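Local structure of IroE-like serine hydrolase (3GFF) at residues N85-Y90 with P106-T111; R116-I121 with T157-F162; H144-L149 with L172-P177. The protein probably hydrolyses ester bonds, as a serine hydrolase of the alpha/beta-hydrolase clan related to esterase D and IroE. All blocks are in the same frame, centred on the assembly; numbering follows the deposited sequence.

Following the chain from its N terminus, contact 1 comes first: helix 86-89 meets the 3-10 turn 106-110, closing a loop whose 15 intervening residues hold neither helix nor strand. Helix 114-132 follows, opening contact 2, whose second half is the loop between helix 146-156 and strand 164-168. Contact 3 starts within that span, at 144-149, and ends beyond it at 172-177, so contacts 2 and 3 cross, while contact 1 precedes both in series. Tyr90 and Phe117 join contacts 1 and 2 by ring packing, and Tyr108 and Thr111 touch Trp173 and Phe174 of contact 3, respectively. Contacts 2 and 3 do not touch; helix 146-156 leads from the first segment of contact 3 to the second of contact 2.

Contact 1. Residues N85-Y90 with P106-T111; sequences NRMRDY and PQYQHT
Chi1 of Met87 (-75°) sets CG anti to the carbonyl carbon, and further bends at chi2 and chi3 fold the selenomethionine so that its CE comes to Tyr108 and Thr111; at Asn85, chi1 of -167° places CG anti to the backbone N, with the amide at His110. Two motifs meet here in the alpha/beta-hydrolase fold: the N-cap of helix 86-89, formed by Asn85, and a Met-aromatic contact of Met87 with Tyr108 of the 3-10 turn 106-110. CE of Met87 sits over one face of the Tyr108 ring, displaced toward its rim, 3.9 Å from the centroid, which makes a CH-pi contact. SE lies farther out and oblique to the ring. The Met87 and Thr111 side chains run side by side in the same direction, and Met87 CE is only 3.4 Å from Thr111 CG2, closer than usual for two carbons.

On the other flank, Asn85 ND2 stands 3.5 Å from His110 CG over one face of the imidazole, the amide and ring planes 76° apart. CG of Gln109 covers the opposite face, so the ring is sandwiched. In the capping bond Asn85 OD1 accepts from Arg88 N at 3.3 Å, the donor lying well above the carbonyl plane. Arg88 packs with its aliphatic part: CB and CG border His110 O and CB, CG being 3.3 Å from His110 O. Its guanidinium turns away to Asp89, gripping OD1 side-on with NE and NH2, and NH2 has a second partner in Glu24. Phe146 of helix 146-156 also touches Met87. The backbones approach through two CA-H...O contacts: Thr111 CA lies 3.6 Å from Met87 O, and Arg88 CA lies 3.3 Å from His110 O.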
loop_
_atom_site.group_PDB
_atom_site.type_symbol
_atom_site.label_atom_id
_atom_site.label_comp_id
_atom_site.label_asym_id
_atom_site.label_seq_id
_atom_site.Cartn_x
_atom_site.Cartn_y
_atom_site.Cartn_z
ATOM N N ASN A 85 -27.156 2.344 -4.672
ATOM C CA ASN A 85 -27.591 3.199 -3.556
ATOM C C ASN A 85 -26.837 2.809 -2.245
ATOM O O ASN A 85 -27.243 1.935 -1.461
ATOM C CB ASN A 85 -29.110 3.136 -3.407
ATOM C CG ASN A 85 -29.673 4.215 -2.491
ATOM O OD1 ASN A 85 -28.966 4.804 -1.660
ATOM N ND2 ASN A 85 -30.975 4.435 -2.606
ATOM N N ARG A 86 -25.715 3.472 -2.046
ATOM C CA ARG A 86 -24.836 3.243 -0.904
ATOM C C ARG A 86 -25.477 3.522 0.467
ATOM O O ARG A 86 -25.288 2.763 1.408
ATOM C CB ARG A 86 -23.606 4.120 -1.086
ATOM C CG ARG A 86 -22.557 4.014 0.015
ATOM C CD ARG A 86 -21.237 4.601 -0.455
ATOM N NE ARG A 86 -20.160 4.060 0.357
ATOM C CZ ARG A 86 -19.625 4.676 1.409
ATOM N NH1 ARG A 86 -20.040 5.900 1.762
ATOM N NH2 ARG A 86 -18.654 4.071 2.101
HETATM N N MSE A 87 -26.225 4.608 0.596
HETATM C CA MSE A 87 -26.848 4.880 1.884
HETATM C C MSE A 87 -27.917 3.837 2.193
HETATM O O MSE A 87 -28.204 3.575 3.334
HETATM C CB MSE A 87 -27.415 6.297 1.969
HETATM C CG MSE A 87 -26.344 7.403 2.154
HETATM SE SE MSE A 87 -25.247 7.164 3.778
HETATM C CE MSE A 87 -26.728 7.332 4.976
ATOM N N ARG A 88 -28.482 3.232 1.174
ATOM C CA ARG A 88 -29.533 2.255 1.374
ATOM C C ARG A 88 -28.930 0.943 1.799
ATOM O O ARG A 88 -29.374 0.374 2.778
ATOM C CB ARG A 88 -30.338 2.063 0.094
ATOM C CG ARG A 88 -31.558 1.144 0.188
ATOM C CD ARG A 88 -31.985 0.734 -1.215
ATOM N NE ARG A 88 -30.935 -0.050 -1.863
ATOM C CZ ARG A 88 -30.932 -0.420 -3.140
ATOM N NH1 ARG A 88 -31.928 -0.081 -3.959
ATOM N NH2 ARG A 88 -29.917 -1.134 -3.615
ATOM N N ASP A 89 -27.880 0.506 1.095
ATOM C CA ASP A 89 -27.298 -0.815 1.285
ATOM C C ASP A 89 -26.277 -0.946 2.386
ATOM O O ASP A 89 -26.052 -2.039 2.850
ATOM C CB ASP A 89 -26.618 -1.256 -0.003
ATOM C CG ASP A 89 -27.582 -1.384 -1.171
ATOM O OD1 ASP A 89 -28.790 -1.635 -0.943
ATOM O OD2 ASP A 89 -27.126 -1.241 -2.330
ATOM N N TYR A 90 -25.652 0.148 2.793
ATOM C CA TYR A 90 -24.578 0.081 3.773
ATOM C C TYR A 90 -25.001 0.449 5.177
ATOM O O TYR A 90 -24.169 0.409 6.079
ATOM C CB TYR A 90 -23.375 0.928 3.298
ATOM C CG TYR A 90 -22.522 0.286 2.222
ATOM C CD1 TYR A 90 -23.021 -0.717 1.404
ATOM C CD2 TYR A 90 -21.243 0.749 1.962
ATOM C CE1 TYR A 90 -22.267 -1.285 0.426
ATOM C CE2 TYR A 90 -20.458 0.176 0.939
ATOM C CZ TYR A 90 -20.989 -0.825 0.170
ATOM O OH TYR A 90 -20.265 -1.408 -0.875
ATOM N N PRO A 106 -30.883 14.212 1.581
ATOM C CA PRO A 106 -32.085 13.465 1.215
ATOM C C PRO A 106 -31.948 11.942 1.008
ATOM O O PRO A 106 -32.955 11.238 1.048
ATOM C CB PRO A 106 -32.554 14.159 -0.078
ATOM C CG PRO A 106 -32.002 15.562 0.046
ATOM C CD PRO A 106 -30.643 15.342 0.665
ATOM N N GLN A 107 -30.742 11.425 0.802
ATOM C CA GLN A 107 -30.579 9.995 0.632
ATOM C C GLN A 107 -30.611 9.186 1.968
ATOM O O GLN A 107 -30.546 7.934 1.980
ATOM C CB GLN A 107 -29.394 9.717 -0.293
ATOM C CG GLN A 107 -29.765 10.066 -1.814
ATOM C CD GLN A 107 -30.056 11.568 -2.101
ATOM O OE1 GLN A 107 -31.191 11.941 -2.387
ATOM N NE2 GLN A 107 -29.020 12.424 -2.024
ATOM N N TYR A 108 -30.780 9.906 3.078
ATOM C CA TYR A 108 -31.005 9.279 4.388
ATOM C C TYR A 108 -32.343 8.544 4.459
ATOM O O TYR A 108 -32.495 7.595 5.261
ATOM C CB TYR A 108 -30.905 10.302 5.516
ATOM C CG TYR A 108 -29.503 10.432 6.046
ATOM C CD1 TYR A 108 -28.462 10.821 5.227
ATOM C CD2 TYR A 108 -29.227 10.157 7.369
ATOM C CE1 TYR A 108 -27.164 10.919 5.711
ATOM C CE2 TYR A 108 -27.950 10.274 7.875
ATOM C CZ TYR A 108 -26.915 10.653 7.042
ATOM O OH TYR A 108 -25.649 10.723 7.566
ATOM N N GLN A 109 -33.288 8.966 3.613
ATOM C CA GLN A 109 -34.619 8.364 3.536
ATOM C C GLN A 109 -34.544 6.903 3.164
ATOM O O GLN A 109 -35.463 6.176 3.443
ATOM C CB GLN A 109 -35.513 9.085 2.503
ATOM C CG GLN A 109 -35.086 8.864 1.044
ATOM C CD GLN A 109 -35.678 9.893 0.076
ATOM O OE1 GLN A 109 -36.898 9.923 -0.165
ATOM N NE2 GLN A 109 -34.792 10.717 -0.528
ATOM N N HIS A 110 -33.470 6.484 2.504
ATOM C CA HIS A 110 -33.353 5.074 2.086
ATOM C C HIS A 110 -32.602 4.209 3.053
ATOM O O HIS A 110 -32.459 3.018 2.805
ATOM C CB HIS A 110 -32.670 4.980 0.713
ATOM C CG HIS A 110 -33.329 5.809 -0.333
ATOM N ND1 HIS A 110 -32.813 7.009 -0.764
ATOM C CD2 HIS A 110 -34.474 5.620 -1.020
ATOM C CE1 HIS A 110 -33.596 7.513 -1.693
ATOM N NE2 HIS A 110 -34.627 6.699 -1.853
ATOM N N THR A 111 -32.100 4.799 4.130
ATOM C CA THR A 111 -31.311 4.028 5.087
ATOM C C THR A 111 -32.044 2.820 5.680
ATOM O O THR A 111 -33.292 2.790 5.753
ATOM C CB THR A 111 -30.745 4.910 6.206
ATOM O OG1 THR A 111 -31.806 5.673 6.790
ATOM C CG2 THR A 111 -29.681 5.888 5.659
#

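Contact 2. Residues R116-I121 with T157-F162; sequences RFLDFI and TDRPLF
Ile121 and Leu161 form the tight part of this contact: Ile121 CG2 lies 3.5 Å from Leu161 CD2, closer than usual for two carbons, and the two side chains cross at about a right angle. The same CG2 approaches Phe162 CZ at 3.8 Å. Because chi1 of Ile121 (-66°) puts CG1 beside the backbone N, CG2 falls anti to that nitrogen and serves both partners. Leu161 CD2 also rests over one face of the Phe162 ring, near its rim, while Leu118 CD2 comes more loosely to the ring edge, 4.2 Å from Phe162 CE2.

Through these residues helix 114-132 packs on the loop that leads from helix 146-156 into strand 164-168 of the central, mostly parallel sheet of an alpha/beta-hydrolase fold. Helix 146-156 ends here in a Schellman motif, with Asp158 at positive phi as its C-prime residue, and the chain then turns so that Arg159 faces helix 114-132.

On the polar side, where Asp119 and Arg159 are partly exposed to solvent, a salt bridge joins Arg159 NH1 to Asp119 OD1 at 2.9 Å. Both hydrogen bonds to OD1, from NH1 and NH2, are bent and weak, and the carboxylate and guanidinium planes are 36° apart. The closely packed underside of this otherwise polar group is Leu118 CB, which lies over one guanidinium face toward its rim, 3.2 Å above the plane. Other partners hold the guanidinium in place: NE donates nearly in plane to Thr157 OG1, and outside the two segments NH1 pairs with Glu122 and NH2 bonds Gly115 O.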
loop_
_atom_site.group_PDB
_atom_site.type_symbol
_atom_site.label_atom_id
_atom_site.label_comp_id
_atom_site.label_asym_id
_atom_site.label_seq_id
_atom_site.Cartn_x
_atom_site.Cartn_y
_atom_site.Cartn_z
ATOM N N ARG A 116 -30.812 -6.563 3.560
ATOM C CA ARG A 116 -31.125 -7.006 2.216
ATOM C C ARG A 116 -29.925 -7.052 1.292
ATOM O O ARG A 116 -29.861 -7.932 0.448
ATOM C CB ARG A 116 -32.268 -6.162 1.644
ATOM C CG ARG A 116 -33.577 -6.459 2.416
ATOM C CD ARG A 116 -34.486 -5.254 2.669
ATOM N NE ARG A 116 -35.564 -4.852 1.744
ATOM C CZ ARG A 116 -35.905 -5.368 0.556
ATOM N NH1 ARG A 116 -35.264 -6.383 -0.042
ATOM N NH2 ARG A 116 -36.943 -4.813 -0.064
ATOM N N PHE A 117 -29.016 -6.099 1.418
ATOM C CA PHE A 117 -27.785 -6.113 0.646
ATOM C C PHE A 117 -26.919 -7.340 1.036
ATOM O O PHE A 117 -26.307 -7.984 0.155
ATOM C CB PHE A 117 -27.058 -4.771 0.784
ATOM C CG PHE A 117 -25.667 -4.752 0.222
ATOM C CD1 PHE A 117 -25.451 -4.664 -1.130
ATOM C CD2 PHE A 117 -24.563 -4.787 1.068
ATOM C CE1 PHE A 117 -24.156 -4.610 -1.637
ATOM C CE2 PHE A 117 -23.279 -4.755 0.567
ATOM C CZ PHE A 117 -23.072 -4.678 -0.775
ATOM N N LEU A 118 -26.852 -7.666 2.336
ATOM C CA LEU A 118 -26.161 -8.877 2.772
ATOM C C LEU A 118 -26.879 -10.114 2.197
ATOM O O LEU A 118 -26.244 -11.091 1.785
ATOM C CB LEU A 118 -26.067 -8.958 4.303
ATOM C CG LEU A 118 -24.959 -8.087 4.906
ATOM C CD1 LEU A 118 -25.211 -7.797 6.404
ATOM C CD2 LEU A 118 -23.569 -8.763 4.621
ATOM N N ASP A 119 -28.209 -10.081 2.182
ATOM C CA ASP A 119 -28.979 -11.187 1.591
ATOM C C ASP A 119 -28.624 -11.326 0.119
ATOM O O ASP A 119 -28.493 -12.444 -0.408
ATOM C CB ASP A 119 -30.466 -10.949 1.738
ATOM C CG ASP A 119 -30.949 -11.105 3.171
ATOM O OD1 ASP A 119 -30.250 -11.680 4.031
ATOM O OD2 ASP A 119 -32.035 -10.626 3.435
ATOM N N PHE A 120 -28.483 -10.193 -0.561
ATOM C CA PHE A 120 -28.024 -10.166 -1.965
ATOM C C PHE A 120 -26.692 -10.910 -2.150
ATOM O O PHE A 120 -26.518 -11.671 -3.094
ATOM C CB PHE A 120 -27.934 -8.730 -2.500
ATOM C CG PHE A 120 -26.848 -8.538 -3.572
ATOM C CD1 PHE A 120 -26.991 -9.067 -4.852
ATOM C CD2 PHE A 120 -25.679 -7.807 -3.282
ATOM C CE1 PHE A 120 -25.992 -8.888 -5.837
ATOM C CE2 PHE A 120 -24.644 -7.654 -4.262
ATOM C CZ PHE A 120 -24.822 -8.205 -5.533
ATOM N N ILE A 121 -25.765 -10.689 -1.233
ATOM C CA ILE A 121 -24.460 -11.341 -1.283
ATOM C C ILE A 121 -24.612 -12.853 -1.073
ATOM O O ILE A 121 -24.112 -13.641 -1.866
ATOM C CB ILE A 121 -23.462 -10.725 -0.265
ATOM C CG1 ILE A 121 -23.138 -9.274 -0.647
ATOM C CG2 ILE A 121 -22.158 -11.604 -0.146
ATOM C CD1 ILE A 121 -22.319 -8.522 0.390
ATOM N N THR A 157 -25.487 -10.205 12.865
ATOM C CA THR A 157 -26.592 -11.100 12.499
ATOM C C THR A 157 -26.178 -12.540 12.103
ATOM O O THR A 157 -26.923 -13.257 11.433
ATOM C CB THR A 157 -27.417 -10.437 11.385
ATOM O OG1 THR A 157 -26.592 -10.228 10.232
ATOM C CG2 THR A 157 -27.917 -9.094 11.869
ATOM N N ASP A 158 -24.982 -12.936 12.526
ATOM C CA ASP A 158 -24.435 -14.284 12.362
ATOM C C ASP A 158 -24.457 -14.850 10.941
ATOM O O ASP A 158 -24.654 -16.035 10.763
ATOM C CB ASP A 158 -25.138 -15.202 13.356
ATOM C CG ASP A 158 -25.046 -14.660 14.782
ATOM O OD1 ASP A 158 -24.332 -13.664 14.957
ATOM O OD2 ASP A 158 -25.670 -15.210 15.706
ATOM N N ARG A 159 -24.184 -14.008 9.943
ATOM C CA ARG A 159 -24.239 -14.468 8.552
ATOM C C ARG A 159 -23.198 -15.558 8.396
ATOM O O ARG A 159 -22.034 -15.332 8.724
ATOM C CB ARG A 159 -23.971 -13.337 7.541
ATOM C CG ARG A 159 -24.903 -12.154 7.675
ATOM C CD ARG A 159 -26.367 -12.598 7.816
ATOM N NE ARG A 159 -27.286 -11.491 7.586
ATOM C CZ ARG A 159 -27.860 -11.200 6.409
ATOM N NH1 ARG A 159 -27.621 -11.918 5.324
ATOM N NH2 ARG A 159 -28.707 -10.182 6.324
ATOM N N PRO A 160 -23.624 -16.751 7.935
ATOM C CA PRO A 160 -22.726 -17.913 7.820
ATOM C C PRO A 160 -21.658 -17.918 6.718
ATOM O O PRO A 160 -20.692 -18.654 6.836
ATOM C CB PRO A 160 -23.714 -19.093 7.691
ATOM C CG PRO A 160 -24.928 -18.515 7.115
ATOM C CD PRO A 160 -25.023 -17.100 7.596
ATOM N N LEU A 161 -21.827 -17.095 5.684
ATOM C CA LEU A 161 -20.917 -17.022 4.553
ATOM C C LEU A 161 -19.474 -16.609 4.912
ATOM O O LEU A 161 -18.507 -17.182 4.376
ATOM C CB LEU A 161 -21.436 -15.987 3.542
ATOM C CG LEU A 161 -20.602 -15.717 2.283
ATOM C CD1 LEU A 161 -20.503 -17.003 1.414
ATOM C CD2 LEU A 161 -21.136 -14.551 1.432
ATOM N N PHE A 162 -19.348 -15.595 5.777
ATOM C CA PHE A 162 -18.047 -15.000 6.069
ATOM C C PHE A 162 -17.440 -15.499 7.387
ATOM O O PHE A 162 -18.140 -15.590 8.366
ATOM C CB PHE A 162 -18.142 -13.459 6.175
ATOM C CG PHE A 162 -18.676 -12.771 4.959
ATOM C CD1 PHE A 162 -17.912 -12.652 3.822
ATOM C CD2 PHE A 162 -19.936 -12.183 4.969
ATOM C CE1 PHE A 162 -18.401 -11.976 2.685
ATOM C CE2 PHE A 162 -20.432 -11.509 3.831
ATOM C CZ PHE A 162 -19.655 -11.415 2.702
#

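Contact 3. Residues H144-L149 with L172-P177; sequences HSFGGL and LWFDSP
Phe146, the residue after Ser145 within a Gly-X-Ser-X-Gly sequence that fits the nucleophile elbow of alpha/beta hydrolases, meets Trp173 at about a right angle, the ring planes 86° apart. Its CZ lies 3.4 Å from Trp173 CZ2 and 3.5 Å from Trp173 CH2. Phe174 CD1 comes to the Phe146 edge, in its plane, 3.9 Å from Phe146 CE2. One helical turn on, Leu149 CD1 packs on Phe174 CB at 3.8 Å, and its CD2 reaches toward Leu172. With chi1 of Trp173 at 61°, CG lies between the backbone N and carbonyl carbon, and Phe174 CB lies over the rim of one indole face.

In the second shell, Met87 borders both Phe146 and Phe174, while Tyr215 and Leu219 of helix 215-230 touch Trp173. Ser145, the probable nucleophile, is hydrogen-bonded through OG to His247 NE2, consistent with a Ser-His-Asp triad. A bound imidazole about 3 Å from the Trp173 side chain probably comes from the crystallisation liquor, though it may mark a pocket. The 172-177 segment makes a type II beta turn, in which Trp173 O accepts from Ser176 N at 3.0 Å and from Ser176 OG at 2.6 Å.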
loop_
_atom_site.group_PDB
_atom_site.type_symbol
_atom_site.label_atom_id
_atom_site.label_comp_id
_atom_site.label_asym_id
_atom_site.label_seq_id
_atom_site.Cartn_x
_atom_site.Cartn_y
_atom_site.Cartn_z
ATOM N N HIS A 144 -15.013 -0.456 4.545
ATOM C CA HIS A 144 -14.411 0.786 4.982
ATOM C C HIS A 144 -15.505 1.839 5.099
ATOM O O HIS A 144 -16.418 1.891 4.240
ATOM C CB HIS A 144 -13.382 1.227 3.944
ATOM C CG HIS A 144 -12.874 2.616 4.136
ATOM N ND1 HIS A 144 -13.291 3.661 3.350
ATOM C CD2 HIS A 144 -12.016 3.139 5.046
ATOM C CE1 HIS A 144 -12.685 4.767 3.748
ATOM N NE2 HIS A 144 -11.920 4.484 4.786
ATOM N N SER A 145 -15.411 2.679 6.126
ATOM C CA SER A 145 -16.365 3.766 6.353
ATOM C C SER A 145 -17.729 3.153 6.533
ATOM O O SER A 145 -17.882 2.234 7.345
ATOM C CB SER A 145 -16.320 4.783 5.205
ATOM O OG SER A 145 -17.038 5.992 5.500
ATOM N N PHE A 146 -18.734 3.642 5.820
ATOM C CA PHE A 146 -20.061 3.008 5.871
ATOM C C PHE A 146 -20.022 1.513 5.541
ATOM O O PHE A 146 -20.802 0.750 6.100
ATOM C CB PHE A 146 -21.034 3.703 4.948
ATOM C CG PHE A 146 -21.537 4.974 5.487
ATOM C CD1 PHE A 146 -20.843 6.146 5.299
ATOM C CD2 PHE A 146 -22.718 5.008 6.193
ATOM C CE1 PHE A 146 -21.328 7.303 5.816
ATOM C CE2 PHE A 146 -23.184 6.169 6.706
ATOM C CZ PHE A 146 -22.520 7.298 6.533
ATOM N N GLY A 147 -19.136 1.088 4.640
ATOM C CA GLY A 147 -18.969 -0.351 4.343
ATOM C C GLY A 147 -18.530 -1.134 5.591
ATOM O O GLY A 147 -18.766 -2.342 5.707
ATOM N N GLY A 148 -17.873 -0.457 6.530
ATOM C CA GLY A 148 -17.500 -1.058 7.808
ATOM C C GLY A 148 -18.730 -1.502 8.601
ATOM O O GLY A 148 -18.664 -2.445 9.355
ATOM N N LEU A 149 -19.845 -0.791 8.422
ATOM C CA LEU A 149 -21.108 -1.071 9.095
ATOM C C LEU A 149 -21.716 -2.344 8.553
ATOM O O LEU A 149 -22.436 -3.001 9.280
ATOM C CB LEU A 149 -22.122 0.070 8.924
ATOM C CG LEU A 149 -21.836 1.368 9.653
ATOM C CD1 LEU A 149 -22.737 2.477 9.141
ATOM C CD2 LEU A 149 -22.009 1.135 11.165
ATOM N N LEU A 172 -19.410 4.116 12.913
ATOM C CA LEU A 172 -20.248 3.755 14.053
ATOM C C LEU A 172 -21.115 4.926 14.518
ATOM O O LEU A 172 -22.090 4.727 15.245
ATOM C CB LEU A 172 -19.392 3.234 15.238
ATOM C CG LEU A 172 -18.633 1.900 15.050
ATOM C CD1 LEU A 172 -17.754 1.523 16.306
ATOM C CD2 LEU A 172 -19.624 0.791 14.802
ATOM N N TRP A 173 -20.741 6.148 14.148
ATOM C CA TRP A 173 -21.560 7.314 14.459
ATOM C C TRP A 173 -22.962 7.234 13.804
ATOM O O TRP A 173 -23.943 7.855 14.286
ATOM C CB TRP A 173 -20.851 8.598 14.043
ATOM C CG TRP A 173 -20.576 8.668 12.581
ATOM C CD1 TRP A 173 -19.421 8.332 11.962
ATOM C CD2 TRP A 173 -21.495 9.058 11.542
ATOM N NE1 TRP A 173 -19.540 8.519 10.605
ATOM C CE2 TRP A 173 -20.809 8.944 10.319
ATOM C CE3 TRP A 173 -22.827 9.491 11.533
ATOM C CZ2 TRP A 173 -21.398 9.249 9.097
ATOM C CZ3 TRP A 173 -23.424 9.776 10.322
ATOM C CH2 TRP A 173 -22.700 9.662 9.115
ATOM N N PHE A 174 -23.094 6.422 12.752
ATOM C CA PHE A 174 -24.357 6.369 12.067
ATOM C C PHE A 174 -25.438 5.840 13.003
ATOM O O PHE A 174 -25.282 4.786 13.621
ATOM C CB PHE A 174 -24.304 5.571 10.775
ATOM C CG PHE A 174 -25.622 5.518 10.085
ATOM C CD1 PHE A 174 -26.051 6.568 9.327
ATOM C CD2 PHE A 174 -26.472 4.463 10.293
ATOM C CE1 PHE A 174 -27.289 6.553 8.736
ATOM C CE2 PHE A 174 -27.708 4.430 9.693
ATOM C CZ PHE A 174 -28.108 5.463 8.899
ATOM N N ASP A 175 -26.518 6.610 13.119
ATOM C CA ASP A 175 -27.662 6.274 13.956
ATOM C C ASP A 175 -27.223 5.896 15.360
ATOM O O ASP A 175 -27.784 4.973 15.960
ATOM C CB ASP A 175 -28.507 5.175 13.294
ATOM C CG ASP A 175 -29.815 4.896 14.043
ATOM O OD1 ASP A 175 -30.277 5.773 14.791
ATOM O OD2 ASP A 175 -30.406 3.812 13.877
ATOM N N SER A 176 -26.222 6.616 15.873
ATOM C CA SER A 176 -25.752 6.490 17.254
ATOM C C SER A 176 -26.608 7.371 18.177
ATOM O O SER A 176 -26.955 8.514 17.806
ATOM C CB SER A 176 -24.291 6.904 17.412
ATOM O OG SER A 176 -24.052 8.206 16.899
ATOM N N PRO A 177 -26.861 6.890 19.414
ATOM C CA PRO A 177 -26.340 5.653 20.029
ATOM C C PRO A 177 -27.056 4.331 19.710
ATOM O O PRO A 177 -26.568 3.278 20.095
ATOM C CB PRO A 177 -26.492 5.952 21.535
ATOM C CG PRO A 177 -27.700 6.789 21.620
ATOM C CD PRO A 177 -27.744 7.617 20.345
#